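Lysine/ornithine decarboxylase (Selenomonas ruminantium, PDB 5GJO) decarboxylates both L-lysine and L-ornithine, to cadaverine and putrescine, as a homodimeric enzyme that depends on pyridoxal 5'-phosphate. Local coordinates at residues I273-R278 with P282-D287; G292-I297 with V329-F334. The protein carries 2 engineered substitutions. One frame throughout, in Å; residues are numbered along the deposited sequence.

Contact 1. Residues I273-R278 with P282-D287; sequences IGTKTR and PWYILD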
ATOM      1  N   ILE A 273     -21.623   1.126   2.612  1.00 13.28           N
ATOM      2  CA  ILE A 273     -21.745   1.195   4.069  1.00 14.36           C
ATOM      3  C   ILE A 273     -22.276   2.545   4.574  1.00 15.48           C
ATOM      4  O   ILE A 273     -22.685   2.659   5.738  1.00 16.86           O
ATOM      5  CB  ILE A 273     -20.474   0.737   4.848  1.00 15.19           C
ATOM      6  CG1 ILE A 273     -19.259   1.567   4.503  1.00 15.42           C
ATOM      7  CG2 ILE A 273     -20.141  -0.723   4.612  1.00 16.09           C
ATOM      8  CD1 ILE A 273     -18.113   1.297   5.437  1.00 15.57           C
ATOM      9  N   GLY A 274     -22.232   3.553   3.720  1.00 14.69           N
ATOM     10  CA  GLY A 274     -22.788   4.866   4.059  1.00 16.75           C
ATOM     11  C   GLY A 274     -23.141   5.650   2.818  1.00 15.06           C
ATOM     12  O   GLY A 274     -22.569   5.439   1.730  1.00 15.46           O
ATOM     13  N   THR A 275     -24.128   6.538   2.966  1.00 15.28           N
ATOM     14  CA  THR A 275     -24.457   7.508   1.956  1.00 15.11           C
ATOM     15  C   THR A 275     -24.309   8.925   2.520  1.00 16.04           C
ATOM     16  O   THR A 275     -24.306   9.143   3.760  1.00 15.74           O
ATOM     17  CB  THR A 275     -25.882   7.384   1.472  1.00 17.31           C
ATOM     18  OG1 THR A 275     -26.798   7.599   2.572  1.00 16.38           O
ATOM     19  CG2 THR A 275     -26.144   5.958   0.908  1.00 15.95           C
ATOM     20  N   LYS A 276     -24.143   9.880   1.619  1.00 16.77           N
ATOM     21  CA  LYS A 276     -24.235  11.293   1.930  1.00 16.85           C
ATOM     22  C   LYS A 276     -25.088  11.908   0.832  1.00 19.31           C
ATOM     23  O   LYS A 276     -24.618  12.112  -0.251  1.00 21.52           O
ATOM     24  CB  LYS A 276     -22.846  11.909   1.977  1.00 17.73           C
ATOM     25  CG  LYS A 276     -21.929  11.227   2.966  1.00 18.72           C
ATOM     26  CD  LYS A 276     -20.502  11.686   2.856  1.00 21.33           C
ATOM     27  CE  LYS A 276     -19.603  10.956   3.835  1.00 24.28           C
ATOM     28  NZ  LYS A 276     -20.167  10.717   5.191  1.00 21.16           N
ATOM     29  N   THR A 277     -26.348  12.179   1.132  1.00 19.41           N
ATOM     30  CA  THR A 277     -27.270  12.697   0.123  1.00 20.66           C
ATOM     31  C   THR A 277     -27.400  14.215   0.087  1.00 24.14           C
ATOM     32  O   THR A 277     -28.089  14.763  -0.783  1.00 22.28           O
ATOM     33  CB  THR A 277     -28.674  12.103   0.305  1.00 23.18           C
ATOM     34  OG1 THR A 277     -29.145  12.426   1.623  1.00 26.07           O
ATOM     35  CG2 THR A 277     -28.657  10.584   0.126  1.00 24.67           C
ATOM     36  N   ARG A 278     -26.748  14.923   1.007  1.00 19.05           N
ATOM     37  CA  ARG A 278     -26.940  16.353   1.080  1.00 25.22           C
ATOM     38  C   ARG A 278     -26.386  17.010  -0.183  1.00 28.45           C
ATOM     39  O   ARG A 278     -25.418  16.540  -0.788  1.00 29.02           O
ATOM     40  CB  ARG A 278     -26.203  16.905   2.333  1.00 23.26           C
ATOM     41  CG  ARG A 278     -24.659  16.910   2.262  1.00 23.57           C
ATOM     42  CD  ARG A 278     -24.140  17.681   3.486  1.00 25.03           C
ATOM     43  NE  ARG A 278     -24.563  17.059   4.724  1.00 22.86           N
ATOM     44  CZ  ARG A 278     -23.893  16.086   5.350  1.00 26.22           C
ATOM     45  NH1 ARG A 278     -24.327  15.568   6.501  1.00 23.48           N
ATOM     46  NH2 ARG A 278     -22.801  15.576   4.805  1.00 24.50           N
ATOM     47  N   PRO A 282     -24.432  13.021  -4.755  1.00 18.40           N
ATOM     48  CA  PRO A 282     -24.385  12.110  -3.644  1.00 18.31           C
ATOM     49  C   PRO A 282     -23.027  11.445  -3.500  1.00 19.28           C
ATOM     50  O   PRO A 282     -22.325  11.216  -4.527  1.00 15.48           O
ATOM     51  CB  PRO A 282     -25.397  11.043  -3.996  1.00 21.87           C
ATOM     52  CG  PRO A 282     -25.863  11.289  -5.336  1.00 20.64           C
ATOM     53  CD  PRO A 282     -25.253  12.543  -5.848  1.00 20.21           C
ATOM     54  N   TRP A 283     -22.696  11.047  -2.278  1.00 18.41           N
ATOM     55  CA  TRP A 283     -21.512  10.209  -2.004  1.00 17.71           C
ATOM     56  C   TRP A 283     -21.961   8.869  -1.501  1.00 15.49           C
ATOM     57  O   TRP A 283     -22.919   8.732  -0.711  1.00 15.70           O
ATOM     58  CB  TRP A 283     -20.604  10.767  -0.965  1.00 17.33           C
ATOM     59  CG  TRP A 283     -19.787  11.950  -1.351  1.00 17.36           C
ATOM     60  CD1 TRP A 283     -20.227  13.109  -1.944  1.00 18.69           C
ATOM     61  CD2 TRP A 283     -18.374  12.141  -1.129  1.00 16.78           C
ATOM     62  NE1 TRP A 283     -19.157  13.965  -2.166  1.00 17.44           N
ATOM     63  CE2 TRP A 283     -18.035  13.423  -1.607  1.00 16.59           C
ATOM     64  CE3 TRP A 283     -17.368  11.357  -0.582  1.00 16.20           C
ATOM     65  CZ2 TRP A 283     -16.715  13.892  -1.609  1.00 17.15           C
ATOM     66  CZ3 TRP A 283     -16.076  11.817  -0.604  1.00 16.46           C
ATOM     67  CH2 TRP A 283     -15.759  13.096  -1.070  1.00 16.29           C
ATOM     68  N   TYR A 284     -21.223   7.861  -1.899  1.00 14.33           N
ATOM     69  CA  TYR A 284     -21.358   6.550  -1.362  1.00 13.12           C
ATOM     70  C   TYR A 284     -20.014   6.096  -0.812  1.00 13.64           C
ATOM     71  O   TYR A 284     -19.002   6.166  -1.521  1.00 15.27           O
ATOM     72  CB  TYR A 284     -21.740   5.590  -2.470  1.00 13.54           C
ATOM     73  CG  TYR A 284     -23.009   6.057  -3.130  1.00 14.01           C
ATOM     74  CD1 TYR A 284     -24.187   6.018  -2.406  1.00 16.15           C
ATOM     75  CD2 TYR A 284     -23.027   6.542  -4.421  1.00 15.78           C
ATOM     76  CE1 TYR A 284     -25.360   6.484  -2.943  1.00 16.97           C
ATOM     77  CE2 TYR A 284     -24.242   6.948  -5.027  1.00 16.70           C
ATOM     78  CZ  TYR A 284     -25.380   6.942  -4.244  1.00 16.77           C
ATOM     79  OH  TYR A 284     -26.598   7.276  -4.727  1.00 15.93           O
ATOM     80  N   ILE A 285     -20.058   5.577   0.412  1.00 13.42           N
ATOM     81  CA  ILE A 285     -18.887   5.033   1.078  1.00 14.30           C
ATOM     82  C   ILE A 285     -18.923   3.528   0.974  1.00 14.25           C
ATOM     83  O   ILE A 285     -19.907   2.894   1.350  1.00 13.47           O
ATOM     84  CB  ILE A 285     -18.823   5.455   2.569  1.00 14.63           C
ATOM     85  CG1 ILE A 285     -18.762   6.973   2.639  1.00 16.00           C
ATOM     86  CG2 ILE A 285     -17.564   4.884   3.209  1.00 15.19           C
ATOM     87  CD1 ILE A 285     -17.702   7.610   1.818  1.00 13.98           C
ATOM     88  N   LEU A 286     -17.853   2.960   0.388  1.00 14.03           N
ATOM     89  CA  LEU A 286     -17.719   1.493   0.217  1.00 13.73           C
ATOM     90  C   LEU A 286     -16.862   0.853   1.290  1.00 12.88           C
ATOM     91  O   LEU A 286     -16.136   1.557   1.910  1.00 12.46           O
ATOM     92  CB  LEU A 286     -17.093   1.164  -1.167  1.00 12.47           C
ATOM     93  CG  LEU A 286     -17.853   1.818  -2.350  1.00 12.26           C
ATOM     94  CD1 LEU A 286     -17.131   1.457  -3.632  1.00 12.96           C
ATOM     95  CD2 LEU A 286     -19.271   1.302  -2.362  1.00 14.57           C
ATOM     96  N   ASP A 287     -16.987  -0.471   1.495  1.00 12.61           N
ATOM     97  CA  ASP A 287     -16.180  -1.175   2.419  1.00 12.43           C
ATOM     98  C   ASP A 287     -14.825  -1.653   1.921  1.00 13.59           C
ATOM     99  O   ASP A 287     -14.090  -2.276   2.709  1.00 14.03           O
ATOM    100  CB  ASP A 287     -16.940  -2.212   3.242  1.00 14.39           C
ATOM    101  CG  ASP A 287     -17.560  -3.347   2.406  1.00 14.51           C
ATOM    102  OD1 ASP A 287     -17.235  -3.535   1.218  1.00 13.47           O
ATOM    103  OD2 ASP A 287     -18.391  -4.104   3.000  1.00 17.06           O
TER
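Opposite Ile285, strand 266-276 fits in two residues, Ile273 and Gly274, and so makes a classic beta bulge in the antiparallel hairpin with strand 283-286. Ile285 O is the shared acceptor: Ile273 N reaches it at 2.8 Å, almost in line with the carbonyl, while Gly274 N adds a weak bond. In return Ile285 N gives a nearly straight bond to Gly274 O, also 2.8 Å. Past the non-hydrogen-bonded pair Thr275-Tyr284, Lys276 and Trp283 exchange two more backbone bonds.

With CG1 between its backbone N and carbonyl carbon (chi1 60°), Ile273 sends that branch across Ile285, CG1 to CG2 3.9 Å, while its CG2 lies 3.8 Å from Asp287 CB. Cut back to an alanine, this position is likely to leave Ile285 CG2 and Asp287 CB without their aliphatic neighbour and open a gap beside the bulge, where Val97 of the second subunit also packs. Thr275 CG2 meets the Tyr284 ring at its edge, in plane, 3.8 Å from CD1. Lys276 lays its CB and CD against Trp283 CB, each 3.9 Å away, before the indole leads off from strand 266-276.

Further out, Asp287 is fixed by Thr21, Thr270 and Ser271, and Tyr284 OH is hydrogen-bonded to Leu339 N. Main-chain bonds and apolar contacts thus join the two strands, while strand 266-276 also turns Ile273 O, Thr275 O and the Lys276 ammonium to Lys124, Ser120 and Asp117 of the second subunit, the last a salt bridge that would be expected to keep the lysine protonated.

Contact 2. Residues G292-I297 with V329-F334; sequences GCFSGI and VLYRDF
Leu330 and Phe294 bury nearly equal areas here, and the leucine meets the phenylalanine with both of its methyls. CD1 sits over one face of the Phe294 ring, 4.0 Å from the centroid and 18° off the ring normal, a CH-pi contact displaced toward the rim on the CD2-CE2 side. Its closest ring atom is CE2, at 3.8 Å from Leu330 CD1. The other methyl, CD2, falls nearer the root of the phenylalanine, 3.9 Å from Phe294 CB, so the fork of the leucine spans the side chain from its stem to its ring. The two side chains cross at about a right angle. In Leu330, CG lies anti to the carbonyl carbon (chi1 -54°) and CD1 then extends the chain (chi2 178°), which carries the methyls in toward Phe294 although the first bond of the side chain runs alongside residues 292-297 rather than at them.

Ile297 comes at the same leucine from helix 296-299. Only the end of its extended chain arrives: CD1 lies 4.0 Å from Leu330 O and 4.2 Å from Leu330 CD2, so it touches backbone and methyl together. On the far rim of the phenylalanine, Tyr331 brings its phenol end to the ring edge, with OH 3.8 Å from Phe294 CE1. That hydroxyl is hydrogen-bonded to Tyr304 O, which anchors the tyrosine where it borders the ring.

The turn of residues 292-295 is tied by Ser295, whose OG and N both hydrogen-bond to Gly292 O. Met350 packs on Phe294, and Ile290 touches both Ile297 and Leu330. In the sheet, Phe319 of strand 315-320 is paired with two residues at once, Leu330 and Tyr331, a classic beta bulge that joins this apolar cluster to the neighbouring strand.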
ATOM      1  N   GLY A 292      -6.821  -0.687   0.030  1.00 12.53           N
ATOM      2  CA  GLY A 292      -6.989  -2.107  -0.293  1.00 13.52           C
ATOM      3  C   GLY A 292      -6.842  -2.348  -1.761  1.00 13.91           C
ATOM      4  O   GLY A 292      -5.846  -1.961  -2.335  1.00 12.63           O
ATOM      5  N   CYS A 293      -7.810  -3.079  -2.368  1.00 14.21           N
ATOM      6  CA  CYS A 293      -7.759  -3.438  -3.758  1.00 14.74           C
ATOM      7  C   CYS A 293      -7.697  -2.237  -4.725  1.00 14.16           C
ATOM      8  O   CYS A 293      -7.078  -2.354  -5.770  1.00 15.51           O
ATOM      9  CB  CYS A 293      -8.911  -4.350  -4.181  1.00 15.77           C
ATOM     10  SG  CYS A 293      -8.644  -5.926  -3.313  1.00 18.69           S
ATOM     11  N   PHE A 294      -8.189  -1.090  -4.321  1.00 11.96           N
ATOM     12  CA  PHE A 294      -8.110   0.092  -5.174  1.00 11.47           C
ATOM     13  C   PHE A 294      -6.792   0.808  -5.056  1.00 12.42           C
ATOM     14  O   PHE A 294      -6.631   1.889  -5.634  1.00 11.67           O
ATOM     15  CB  PHE A 294      -9.248   1.081  -4.884  1.00 12.63           C
ATOM     16  CG  PHE A 294     -10.625   0.574  -5.198  1.00 11.98           C
ATOM     17  CD1 PHE A 294     -11.122   0.734  -6.468  1.00 12.17           C
ATOM     18  CD2 PHE A 294     -11.456   0.096  -4.185  1.00 13.36           C
ATOM     19  CE1 PHE A 294     -12.428   0.341  -6.752  1.00 12.66           C
ATOM     20  CE2 PHE A 294     -12.783  -0.281  -4.479  1.00 13.30           C
ATOM     21  CZ  PHE A 294     -13.225  -0.165  -5.762  1.00 13.26           C
ATOM     22  N   SER A 295      -5.813   0.231  -4.337  1.00 12.30           N
ATOM     23  CA  SER A 295      -4.447   0.778  -4.310  1.00 12.59           C
ATOM     24  C   SER A 295      -3.791   0.922  -5.654  1.00 12.85           C
ATOM     25  O   SER A 295      -2.943   1.812  -5.821  1.00 12.74           O
ATOM     26  CB  SER A 295      -3.528  -0.118  -3.407  1.00 12.24           C
ATOM     27  OG  SER A 295      -3.576  -1.495  -3.876  1.00 13.31           O
ATOM     28  N   GLY A 296      -4.234   0.155  -6.674  1.00 12.39           N
ATOM     29  CA  GLY A 296      -3.805   0.348  -8.039  1.00 13.80           C
ATOM     30  C   GLY A 296      -4.081   1.752  -8.612  1.00 13.11           C
ATOM     31  O   GLY A 296      -3.388   2.193  -9.515  1.00 12.10           O
ATOM     32  N   ILE A 297      -5.069   2.457  -8.059  1.00 13.61           N
ATOM     33  CA  ILE A 297      -5.265   3.869  -8.406  1.00 13.06           C
ATOM     34  C   ILE A 297      -3.989   4.607  -8.194  1.00 15.33           C
ATOM     35  O   ILE A 297      -3.621   5.501  -8.996  1.00 16.18           O
ATOM     36  CB  ILE A 297      -6.436   4.500  -7.594  1.00 15.03           C
ATOM     37  CG1 ILE A 297      -7.740   3.860  -8.057  1.00 14.46           C
ATOM     38  CG2 ILE A 297      -6.481   5.986  -7.812  1.00 16.09           C
ATOM     39  CD1 ILE A 297      -8.934   4.337  -7.240  1.00 16.68           C
ATOM     40  N   VAL A 329     -10.658   8.558  -1.937  1.00 12.77           N
ATOM     41  CA  VAL A 329     -11.765   8.848  -2.835  1.00 13.23           C
ATOM     42  C   VAL A 329     -11.485   8.114  -4.133  1.00 13.80           C
ATOM     43  O   VAL A 329     -10.424   8.270  -4.702  1.00 13.80           O
ATOM     44  CB  VAL A 329     -11.909  10.358  -3.123  1.00 15.32           C
ATOM     45  CG1 VAL A 329     -13.080  10.613  -4.047  1.00 15.47           C
ATOM     46  CG2 VAL A 329     -12.073  11.145  -1.836  1.00 15.49           C
ATOM     47  N   LEU A 330     -12.450   7.323  -4.583  1.00 12.13           N
ATOM     48  CA  LEU A 330     -12.184   6.349  -5.633  1.00 11.97           C
ATOM     49  C   LEU A 330     -12.687   6.879  -7.010  1.00 14.49           C
ATOM     50  O   LEU A 330     -12.008   6.687  -8.037  1.00 14.79           O
ATOM     51  CB  LEU A 330     -12.954   5.108  -5.287  1.00 11.58           C
ATOM     52  CG  LEU A 330     -12.684   4.563  -3.881  1.00 12.42           C
ATOM     53  CD1 LEU A 330     -13.511   3.345  -3.579  1.00 13.15           C
ATOM     54  CD2 LEU A 330     -11.201   4.291  -3.741  1.00 12.82           C
ATOM     55  N   TYR A 331     -13.898   7.408  -7.028  1.00 14.04           N
ATOM     56  CA  TYR A 331     -14.520   7.948  -8.269  1.00 14.71           C
ATOM     57  C   TYR A 331     -15.239   9.237  -7.917  1.00 14.93           C
ATOM     58  O   TYR A 331     -15.867   9.322  -6.862  1.00 13.94           O
ATOM     59  CB  TYR A 331     -15.504   6.986  -8.859  1.00 14.51           C
ATOM     60  CG  TYR A 331     -15.021   5.634  -9.210  1.00 14.42           C
ATOM     61  CD1 TYR A 331     -14.976   4.618  -8.225  1.00 14.14           C
ATOM     62  CD2 TYR A 331     -14.600   5.315 -10.485  1.00 17.50           C
ATOM     63  CE1 TYR A 331     -14.570   3.325  -8.524  1.00 14.41           C
ATOM     64  CE2 TYR A 331     -14.165   4.008 -10.792  1.00 15.90           C
ATOM     65  CZ  TYR A 331     -14.106   3.042  -9.771  1.00 15.53           C
ATOM     66  OH  TYR A 331     -13.703   1.763  -9.986  1.00 15.37           O
ATOM     67  N   ARG A 332     -15.188  10.197  -8.869  1.00 15.96           N
ATOM     68  CA  ARG A 332     -15.947  11.466  -8.786  1.00 17.32           C
ATOM     69  C   ARG A 332     -16.736  11.659 -10.087  1.00 18.03           C
ATOM     70  O   ARG A 332     -16.334  11.160 -11.166  1.00 18.91           O
ATOM     71  CB  ARG A 332     -14.970  12.628  -8.592  1.00 19.50           C
ATOM     72  CG  ARG A 332     -14.246  12.592  -7.261  1.00 23.25           C
ATOM     73  CD  ARG A 332     -13.279  13.769  -7.185  1.00 24.37           C
ATOM     74  NE  ARG A 332     -12.693  13.951  -5.819  1.00 27.50           N
ATOM     75  CZ  ARG A 332     -11.493  13.475  -5.486  1.00 27.73           C
ATOM     76  NH1 ARG A 332     -10.745  12.747  -6.356  1.00 29.33           N
ATOM     77  NH2 ARG A 332     -11.012  13.669  -4.269  1.00 26.80           N
ATOM     78  N   ASP A 333     -17.913  12.245  -9.965  1.00 18.29           N
ATOM     79  CA  ASP A 333     -18.780  12.538 -11.156  1.00 19.73           C
ATOM     80  C   ASP A 333     -19.088  11.297 -11.932  1.00 20.03           C
ATOM     81  O   ASP A 333     -19.154  11.287 -13.132  1.00 21.19           O
ATOM     82  CB  ASP A 333     -18.164  13.636 -11.991  1.00 22.57           C
ATOM     83  CG  ASP A 333     -17.833  14.850 -11.171  1.00 26.16           C
ATOM     84  OD1 ASP A 333     -18.715  15.473 -10.626  1.00 28.45           O
ATOM     85  OD2 ASP A 333     -16.670  15.203 -11.037  1.00 33.95           O
ATOM     86  N   PHE A 334     -19.328  10.208 -11.206  1.00 17.86           N
ATOM     87  CA  PHE A 334     -19.580   8.895 -11.797  1.00 16.59           C
ATOM     88  C   PHE A 334     -21.080   8.732 -11.907  1.00 16.87           C
ATOM     89  O   PHE A 334     -21.786   8.877 -10.923  1.00 15.33           O
ATOM     90  CB  PHE A 334     -18.955   7.787 -10.882  1.00 16.95           C
ATOM     91  CG  PHE A 334     -19.136   6.391 -11.418  1.00 15.42           C
ATOM     92  CD1 PHE A 334     -20.350   5.727 -11.263  1.00 16.77           C
ATOM     93  CD2 PHE A 334     -18.132   5.838 -12.212  1.00 18.07           C
ATOM     94  CE1 PHE A 334     -20.542   4.448 -11.806  1.00 18.24           C
ATOM     95  CE2 PHE A 334     -18.298   4.532 -12.743  1.00 18.83           C
ATOM     96  CZ  PHE A 334     -19.497   3.878 -12.539  1.00 18.53           C
TER

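Along the chain the two contacts come in series: the hairpin of contact 1 closes before contact 2 opens, with strand 283-286 followed by helix 296-299. Their centres are 14 Å apart, and both reach the same mixed eight-stranded sheet, distinct from the parallel strands of the PLP-binding barrel. Strand 315-320 connects them, lying parallel to 283-286 and antiparallel to 329-336. They also touch directly, Leu286 CD1 lying 4.1 Å from Leu330 CD1 and Trp283 CH2 4.2 Å from Val329 CG2. One sheet thus presents the hairpin to the second subunit and, through strand 329-336, packs against the turn and short helix of residues 292-297, where Ser295 also touches Tyr299 of that subunit.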